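Local atomic coordinates of stage II sporulation protein E (SpoIIE) (PDB entry 3ZT9), a protein that is a member of the PP2C-type phosphatase family that probably removes phosphate from serine or threonine residues of stressosome partner proteins, using bound manganese. Residues Arg11-Glu14 and Gly15-Ala18; Arg88-Arg91 and Arg92-Leu95; Ser138-Glu141 and Gly142-Phe145; Leu146-Ser149 and Asp150-Glu154. One frame throughout, in Å; residues are numbered along the deposited sequence.

Interaction 1 (Arg11-Glu14 and Gly15-Ala18)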
# COMPACT_ATOMS: atom_id res chain seq x y z
N ARG A 11 7.53 5.60 9.23
CA ARG A 11 8.37 6.57 9.93
C ARG A 11 7.84 7.96 9.59
O ARG A 11 7.68 8.30 8.42
CB ARG A 11 9.84 6.47 9.49
CG ARG A 11 10.76 7.34 10.34
CD ARG A 11 12.21 7.29 9.88
NE ARG A 11 12.36 7.80 8.52
CZ ARG A 11 13.37 7.51 7.70
NH1 ARG A 11 14.35 6.72 8.11
NH2 ARG A 11 13.40 8.02 6.48
N ALA A 12 7.60 8.76 10.62
CA ALA A 12 7.16 10.13 10.37
C ALA A 12 8.27 10.97 9.74
O ALA A 12 9.45 10.80 10.06
CB ALA A 12 6.73 10.79 11.67
N ARG A 13 7.87 11.93 8.90
CA ARG A 13 8.72 13.02 8.50
C ARG A 13 9.48 13.58 9.70
O ARG A 13 8.90 13.80 10.77
CB ARG A 13 7.87 14.15 7.86
CG ARG A 13 8.70 15.42 7.50
CD ARG A 13 7.81 16.59 7.15
NE ARG A 13 8.56 17.83 7.09
CZ ARG A 13 8.79 18.52 5.98
NH1 ARG A 13 8.30 18.10 4.82
NH2 ARG A 13 9.49 19.64 6.03
N GLU A 14 10.76 13.84 9.51
CA GLU A 14 11.63 14.37 10.57
C GLU A 14 11.00 15.58 11.25
O GLU A 14 10.52 16.49 10.59
CB GLU A 14 12.94 14.77 9.92
CG GLU A 14 14.09 15.13 10.80
CD GLU A 14 15.27 15.49 9.91
OE1 GLU A 14 15.04 15.84 8.73
OE2 GLU A 14 16.41 15.39 10.37
N GLY A 15 11.01 15.61 12.58
CA GLY A 15 10.39 16.71 13.29
C GLY A 15 8.90 16.59 13.56
O GLY A 15 8.38 17.35 14.38
N GLU A 16 8.19 15.68 12.89
CA GLU A 16 6.77 15.42 13.22
C GLU A 16 6.62 14.37 14.34
O GLU A 16 7.49 13.51 14.53
CB GLU A 16 5.98 14.95 11.99
CG GLU A 16 6.16 15.82 10.75
CD GLU A 16 5.63 17.24 10.91
OE1 GLU A 16 4.64 17.45 11.66
OE2 GLU A 16 6.21 18.14 10.26
N ILE A 17 5.53 14.44 15.10
CA ILE A 17 5.26 13.42 16.10
C ILE A 17 4.19 12.42 15.68
O ILE A 17 3.92 11.49 16.42
CB ILE A 17 4.85 14.04 17.47
CG1 ILE A 17 3.64 14.97 17.29
CG2 ILE A 17 6.02 14.78 18.11
CD1 ILE A 17 2.97 15.30 18.62
N ALA A 18 3.56 12.62 14.51
CA ALA A 18 2.61 11.66 13.97
C ALA A 18 2.95 11.43 12.50
O ALA A 18 3.31 12.36 11.78
CB ALA A 18 1.16 12.14 14.08

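Interaction 2 (Arg88-Arg91 and Arg92-Leu95)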
# COMPACT_ATOMS: atom_id res chain seq x y z
N ARG A 88 -5.33 -7.04 -3.28
CA ARG A 88 -6.16 -8.08 -2.69
C ARG A 88 -5.59 -9.38 -3.23
O ARG A 88 -5.59 -9.59 -4.43
CB ARG A 88 -7.63 -7.93 -3.10
CG ARG A 88 -8.57 -9.08 -2.63
CD ARG A 88 -10.03 -8.81 -3.15
NE ARG A 88 -11.04 -9.71 -2.58
CZ ARG A 88 -11.24 -10.96 -2.99
NH1 ARG A 88 -10.49 -11.48 -3.95
NH2 ARG A 88 -12.19 -11.69 -2.42
N VAL A 89 -5.05 -10.21 -2.35
CA VAL A 89 -4.37 -11.44 -2.78
C VAL A 89 -5.16 -12.65 -2.34
O VAL A 89 -5.23 -12.97 -1.15
CB VAL A 89 -2.98 -11.52 -2.16
CG1 VAL A 89 -2.19 -12.66 -2.77
CG2 VAL A 89 -2.28 -10.15 -2.34
N ASP A 90 -5.78 -13.32 -3.30
CA ASP A 90 -6.56 -14.48 -3.02
C ASP A 90 -5.68 -15.70 -3.18
O ASP A 90 -5.61 -16.25 -4.24
CB ASP A 90 -7.69 -14.50 -4.04
CG ASP A 90 -8.72 -15.51 -3.76
OD1 ASP A 90 -8.48 -16.52 -3.05
OD2 ASP A 90 -9.82 -15.30 -4.33
N ARG A 91 -5.02 -16.12 -2.11
CA ARG A 91 -4.02 -17.17 -2.26
C ARG A 91 -4.64 -18.52 -2.58
O ARG A 91 -4.07 -19.32 -3.30
CB ARG A 91 -3.16 -17.21 -1.01
CG ARG A 91 -2.55 -15.85 -0.71
CD ARG A 91 -1.71 -15.91 0.55
NE ARG A 91 -0.55 -16.77 0.36
CZ ARG A 91 -0.19 -17.77 1.16
NH1 ARG A 91 -0.91 -18.11 2.24
NH2 ARG A 91 0.91 -18.44 0.86
N ARG A 92 -5.85 -18.75 -2.09
CA ARG A 92 -6.53 -20.02 -2.30
C ARG A 92 -6.94 -20.19 -3.77
O ARG A 92 -6.81 -21.28 -4.35
CB ARG A 92 -7.74 -20.12 -1.38
CG ARG A 92 -8.67 -18.94 -1.54
CD ARG A 92 -10.05 -19.21 -1.04
NE ARG A 92 -10.99 -18.17 -1.46
CZ ARG A 92 -11.63 -17.37 -0.63
NH1 ARG A 92 -11.50 -17.50 0.67
NH2 ARG A 92 -12.43 -16.46 -1.12
N GLN A 93 -7.40 -19.12 -4.40
CA GLN A 93 -7.76 -19.22 -5.81
C GLN A 93 -6.62 -18.83 -6.74
O GLN A 93 -6.74 -19.05 -7.94
CB GLN A 93 -8.99 -18.38 -6.10
CG GLN A 93 -10.22 -18.95 -5.46
CD GLN A 93 -11.46 -18.31 -5.98
OE1 GLN A 93 -11.52 -17.10 -6.17
NE2 GLN A 93 -12.47 -19.13 -6.24
N GLY A 94 -5.52 -18.31 -6.20
CA GLY A 94 -4.32 -18.08 -6.98
C GLY A 94 -4.43 -16.82 -7.84
O GLY A 94 -3.98 -16.79 -8.99
N LEU A 95 -5.03 -15.79 -7.28
CA LEU A 95 -5.32 -14.56 -8.02
C LEU A 95 -5.01 -13.33 -7.18
O LEU A 95 -5.10 -13.37 -5.97
CB LEU A 95 -6.80 -14.47 -8.36
CG LEU A 95 -7.39 -15.66 -9.14
CD1 LEU A 95 -8.93 -15.54 -9.15
CD2 LEU A 95 -6.81 -15.71 -10.53

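Interaction 3 (Ser138-Glu141 and Gly142-Phe145). With MN (manganese (II) ion), chain D.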
# COMPACT_ATOMS: atom_id res chain seq x y z
N SER A 138 -2.07 -13.40 -11.69
CA SER A 138 -2.10 -14.73 -11.09
C SER A 138 -1.10 -14.75 -9.96
O SER A 138 0.02 -14.23 -10.11
CB SER A 138 -1.67 -15.78 -12.11
OG SER A 138 -2.48 -15.70 -13.27
N TYR A 139 -1.51 -15.32 -8.83
CA TYR A 139 -0.64 -15.45 -7.66
C TYR A 139 -0.22 -16.91 -7.48
O TYR A 139 -1.04 -17.83 -7.59
CB TYR A 139 -1.36 -14.98 -6.38
CG TYR A 139 -0.58 -15.37 -5.12
CD1 TYR A 139 0.48 -14.57 -4.66
CD2 TYR A 139 -0.87 -16.54 -4.43
CE1 TYR A 139 1.23 -14.93 -3.54
CE2 TYR A 139 -0.13 -16.91 -3.30
CZ TYR A 139 0.91 -16.09 -2.87
OH TYR A 139 1.66 -16.46 -1.79
N GLN A 140 1.04 -17.16 -7.19
CA GLN A 140 1.38 -18.47 -6.70
C GLN A 140 2.36 -18.26 -5.56
O GLN A 140 3.07 -17.27 -5.52
CB GLN A 140 1.95 -19.35 -7.82
CG GLN A 140 3.38 -19.17 -8.13
CD GLN A 140 3.86 -20.21 -9.12
OE1 GLN A 140 4.68 -21.06 -8.80
NE2 GLN A 140 3.33 -20.16 -10.33
N GLU A 141 2.40 -19.21 -4.64
CA GLU A 141 3.31 -19.10 -3.51
C GLU A 141 4.75 -18.80 -3.97
O GLU A 141 5.26 -19.40 -4.92
CB GLU A 141 3.27 -20.42 -2.72
CG GLU A 141 4.39 -20.54 -1.72
CD GLU A 141 4.42 -19.40 -0.73
OE1 GLU A 141 3.40 -19.25 -0.04
OE2 GLU A 141 5.45 -18.66 -0.67
N GLY A 142 5.37 -17.85 -3.28
CA GLY A 142 6.69 -17.35 -3.59
C GLY A 142 6.68 -15.98 -4.25
O GLY A 142 7.71 -15.28 -4.28
N ASP A 143 5.54 -15.59 -4.81
CA ASP A 143 5.42 -14.25 -5.39
C ASP A 143 5.53 -13.21 -4.27
O ASP A 143 5.05 -13.45 -3.16
CB ASP A 143 4.08 -14.10 -6.08
CG ASP A 143 3.96 -14.98 -7.34
OD1 ASP A 143 4.94 -15.61 -7.76
OD2 ASP A 143 2.85 -15.05 -7.90
N LEU A 144 6.12 -12.06 -4.57
CA LEU A 144 6.46 -11.07 -3.55
C LEU A 144 5.69 -9.81 -3.87
O LEU A 144 5.50 -9.48 -5.04
CB LEU A 144 7.94 -10.80 -3.59
CG LEU A 144 8.83 -12.04 -3.74
CD1 LEU A 144 10.19 -11.74 -4.32
CD2 LEU A 144 8.96 -12.62 -2.39
N PHE A 145 5.23 -9.10 -2.83
CA PHE A 145 4.53 -7.84 -3.06
C PHE A 145 5.28 -6.76 -2.29
O PHE A 145 5.63 -6.94 -1.13
CB PHE A 145 3.10 -7.93 -2.51
CG PHE A 145 2.20 -8.90 -3.26
CD1 PHE A 145 2.33 -10.28 -3.10
CD2 PHE A 145 1.23 -8.43 -4.12
CE1 PHE A 145 1.51 -11.16 -3.82
CE2 PHE A 145 0.43 -9.29 -4.85
CZ PHE A 145 0.56 -10.67 -4.68
MN MN D . 6.33 -17.57 0.87
O HOH W 1 2.41 -15.71 -10.50
O HOH W 2 4.18 -15.62 -1.80
O HOH W 3 6.07 -18.08 -7.10
O HOH W 4 4.35 -17.66 1.85
O HOH W 5 8.35 -17.57 0.08
O HOH W 6 7.01 -19.57 1.61
O HOH W 7 7.42 -16.80 2.71

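Interaction 4 (Leu146-Ser149 and Asp150-Glu154). With MN (manganese (II) ion), chain C.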
# COMPACT_ATOMS: atom_id res chain seq x y z
N LEU A 146 5.52 -5.63 -2.93
CA LEU A 146 6.13 -4.49 -2.27
C LEU A 146 5.17 -3.30 -2.48
O LEU A 146 4.70 -3.09 -3.61
CB LEU A 146 7.48 -4.14 -2.95
CG LEU A 146 8.04 -2.77 -2.56
CD1 LEU A 146 8.56 -2.69 -1.10
CD2 LEU A 146 9.15 -2.45 -3.54
N ILE A 147 4.85 -2.56 -1.42
CA ILE A 147 4.01 -1.38 -1.56
C ILE A 147 4.72 -0.28 -0.76
O ILE A 147 5.14 -0.51 0.36
CB ILE A 147 2.53 -1.56 -0.98
CG1 ILE A 147 1.85 -2.82 -1.59
CG2 ILE A 147 1.68 -0.25 -1.23
CD1 ILE A 147 0.44 -3.16 -1.06
N HIS A 148 4.86 0.91 -1.33
CA HIS A 148 5.39 2.00 -0.53
C HIS A 148 4.85 3.36 -0.92
O HIS A 148 4.51 3.61 -2.06
CB HIS A 148 6.96 1.98 -0.56
CG HIS A 148 7.56 2.15 -1.92
ND1 HIS A 148 7.74 3.39 -2.50
CD2 HIS A 148 8.05 1.25 -2.80
CE1 HIS A 148 8.31 3.24 -3.69
NE2 HIS A 148 8.49 1.95 -3.90
N SER A 149 4.77 4.26 0.06
CA SER A 149 4.42 5.65 -0.27
C SER A 149 5.58 6.33 -0.97
O SER A 149 6.68 5.76 -1.10
CB SER A 149 4.14 6.43 1.01
OG SER A 149 5.30 6.56 1.81
N ASP A 150 5.34 7.56 -1.45
CA ASP A 150 6.37 8.30 -2.18
C ASP A 150 7.46 8.82 -1.24
O ASP A 150 8.35 9.56 -1.67
CB ASP A 150 5.73 9.42 -2.99
CG ASP A 150 5.07 10.48 -2.12
OD1 ASP A 150 5.14 10.41 -0.87
OD2 ASP A 150 4.48 11.39 -2.70
N GLY A 151 7.37 8.48 0.04
CA GLY A 151 8.52 8.59 0.95
C GLY A 151 9.72 7.79 0.46
O GLY A 151 10.87 8.06 0.85
N ILE A 152 9.47 6.78 -0.38
CA ILE A 152 10.55 6.07 -1.10
C ILE A 152 10.36 6.27 -2.61
O ILE A 152 9.27 6.08 -3.13
CB ILE A 152 10.58 4.57 -0.76
CG1 ILE A 152 10.93 4.37 0.72
CG2 ILE A 152 11.60 3.80 -1.65
CD1 ILE A 152 10.72 2.97 1.21
N GLN A 153 11.39 6.71 -3.30
CA GLN A 153 11.28 6.98 -4.74
C GLN A 153 10.92 5.71 -5.53
O GLN A 153 11.38 4.63 -5.24
CB GLN A 153 12.60 7.59 -5.26
CG GLN A 153 12.50 8.17 -6.68
CD GLN A 153 11.52 9.34 -6.76
OE1 GLN A 153 10.32 9.17 -6.58
NE2 GLN A 153 12.03 10.54 -7.03
N GLU A 154 10.06 5.85 -6.55
CA GLU A 154 9.71 4.74 -7.40
C GLU A 154 11.00 4.10 -7.95
O GLU A 154 11.91 4.81 -8.41
CB GLU A 154 8.84 5.25 -8.56
CG GLU A 154 8.18 4.18 -9.35
CD GLU A 154 9.04 3.67 -10.48
OE1 GLU A 154 9.74 4.49 -11.11
OE2 GLU A 154 9.00 2.45 -10.72
MN MN C . 4.28 11.39 0.80
O HOH W 8 3.64 13.08 -0.53
O HOH W 9 3.57 13.04 2.13
O HOH W 10 4.67 10.00 2.45

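Interaction 1 (Arg11-Glu14 and Gly15-Ala18)
R13 and E16 are the two ends of a type II beta turn that reverses the chain in the loop between strands 6-11 and 21-28. The turn is closed by a hydrogen bond from E16 N to R13 O, 2.9 Å long and fairly straight at 160°. G15 takes the third place, where phi is positive and any CB would be jammed against E14 O, the carbonyl oxygen just before it; glycine therefore suits the backbone. At the exposed corner E14 carries an extended side chain, whose carboxylate makes a long, weak ion pair with R183.

The side chains of the end residues also meet. The aliphatic part of R13 crosses the E16 side chain at a slant, with R13 CB 3.8 Å from E16 CG. A bend at chi2 (-64°) turns the E16 carboxylate back toward the arginine, bringing E16 OE2 to 3.8 Å from R13 CD. The salt bridge itself is long, 4.0 Å from R13 NE to E16 OE2, and the guanidinium and carboxylate planes stand 71° apart. On the way into the turn, the small methyl of A12 points across to the returning arm: A12 CB is 3.8 Å from A18 O and 4.2 Å from E16 CB. R13 N is held by D186 OD1, which ties the loop to the chain just ahead of strand 187-192.

Because E16 OE2 lies well out of the guanidinium plane, no N-H of R13 points at it. The pair thus attracts by charge alone and is unlikely to fix the rotation of either group, whereas the backbone bond and the glycine define the turn.

Interaction 2 (Arg88-Arg91 and Arg92-Leu95)
D90 faces both G94 and L95 in a G1 beta bulge, which closes the hairpin between strands 82-90 and 95-101. D90 and L95 form an antiparallel hydrogen-bonded pair: D90 N donates to L95 O at 2.8 Å, and L95 N returns the bond to D90 O at 3.1 Å. The same D90 O takes a second donor, G94 N at 2.8 Å, so two N-H groups grip one carbonyl oxygen. G94 has the positive phi that a G1 bulge asks of its first residue, a conformation that glycine adopts easily.

The aspartate side chain ties the turn from within. With CG anti to the backbone N (chi1 -171°), its carboxylate turns toward the 92-93 backbone, and D90 OD1 accepts from Q93 N at 3.1 Å, although the exact place of this oxygen is less sure. R92, whose side chain is poorly ordered, brings NE to about 3.4 Å from D90 OD1, a tentative pairing of charges with the planes 85° apart and no N-H aimed at the oxygen. R88 adds a long ion pair from the strand, while its stronger partner is N62. A leucine in place of D90 would probably leave Q93 N without this acceptor and the charges of R88 and R92 without their shared mate.

The hairpin supplies the third and fourth strands of a five-stranded antiparallel sheet, 82-90 beside strand 31-39 (V89 bonded to I32 through the backbone) and 95-101 beside strand 135-138. Beyond it R91 reaches out to E141 and to the hydroxyl of Y139.

Interaction 3 (Ser138-Glu141 and Gly142-Phe145)
G142 follows E141 at the third place of a type II beta turn from Q140 to D143, where a CB would clash with E141 O; glycine alone fits easily. G142 N donates to a water that also meets Y139 OH and D143 O.

D143 comes next and holds the turn twice. D143 N donates to Q140 O at 3.1 Å, and D143 OD2 accepts from Q140 N at 2.9 Å in a nearly straight bond (167°) that meets the carboxylate from above its plane. With CG beside its own backbone N (chi1 -68°), the acid is folded back over the turn. One water links D143 OD2 to S138 O, and A111 N reaches D143 OD1. A valine in place of D143 would probably leave the amide of Q140 without its acceptor and the turn less firmly held.

F145 closes the walk: its CE1 lies 3.7 Å from Y139 CD1, the tyrosine atom sitting at the edge of the phenylalanine ring.

At the corner, E141 OE2 binds a manganese ion at 2.1 Å together with four waters and the C-terminal carboxylate of R193, while E141 OE1 pairs with R91. The whole is a tight turn carrying the chain from strand 135-138 of one sheet to strand 144-148 of the other in the PP2C beta sandwich.

Interaction 4 (Leu146-Ser149 and Asp150-Glu154)
The ring of H148 turns one face to I152, whose CG2 stands 4.0 Å from the ring centroid and only 17° off its normal, a CH-pi contact between side chains that cross at about a right angle. A branched aliphatic residue suits this place because its methyl can lie over the imidazole while the rest of the side chain packs against V187 and V189 of the next strand. The histidine gets there by a chi1 of 61°, which swings the ring over the chain ahead. H148 ND1 then donates to S149 O at 2.9 Å, the oxygen lying in the ring plane, and this bond fixes the rotation of the ring. I152 N reaches the same S149 O at 3.1 Å from the opposite face of the carbonyl.

This bend follows strand 144-148 and delivers D150 to the manganese centre of the PP2C fold. D150 OD1 binds the metal at 2.1 Å, alongside D38, D185 and three waters; a second manganese ion lies about 6 Å from the D150 side chain. D150 OD2 does not bind the metal but accepts from one of its waters at 2.9 Å and from N103, so both carboxylate oxygens are committed and the group is held in place.

The hydroxyl of S149 is bonded chiefly to D21, and G151 N gives S149 OG a weak bond of 3.3 Å.

Overall arrangement
The contacts follow one another along the chain in numerical order, but in space they fall into two regions. Interactions 2 and 3 lie together, centres about 9 Å apart, and touch: R91 pairs with E141, and V89 packs on Y139 and F145 between the two sheets. Interactions 3 and 4 share strand 144-148; that strand runs from near the lone manganese site to the bend that holds D150, and the two centres are about 20 Å apart. Interaction 1 lies about 17 Å from interaction 4, centre to centre, and about 35 Å from interaction 2. Strand 144-148 thus links interaction 3 to the two-metal centre that is probably catalytic; interaction 1 stands near that centre on another loop.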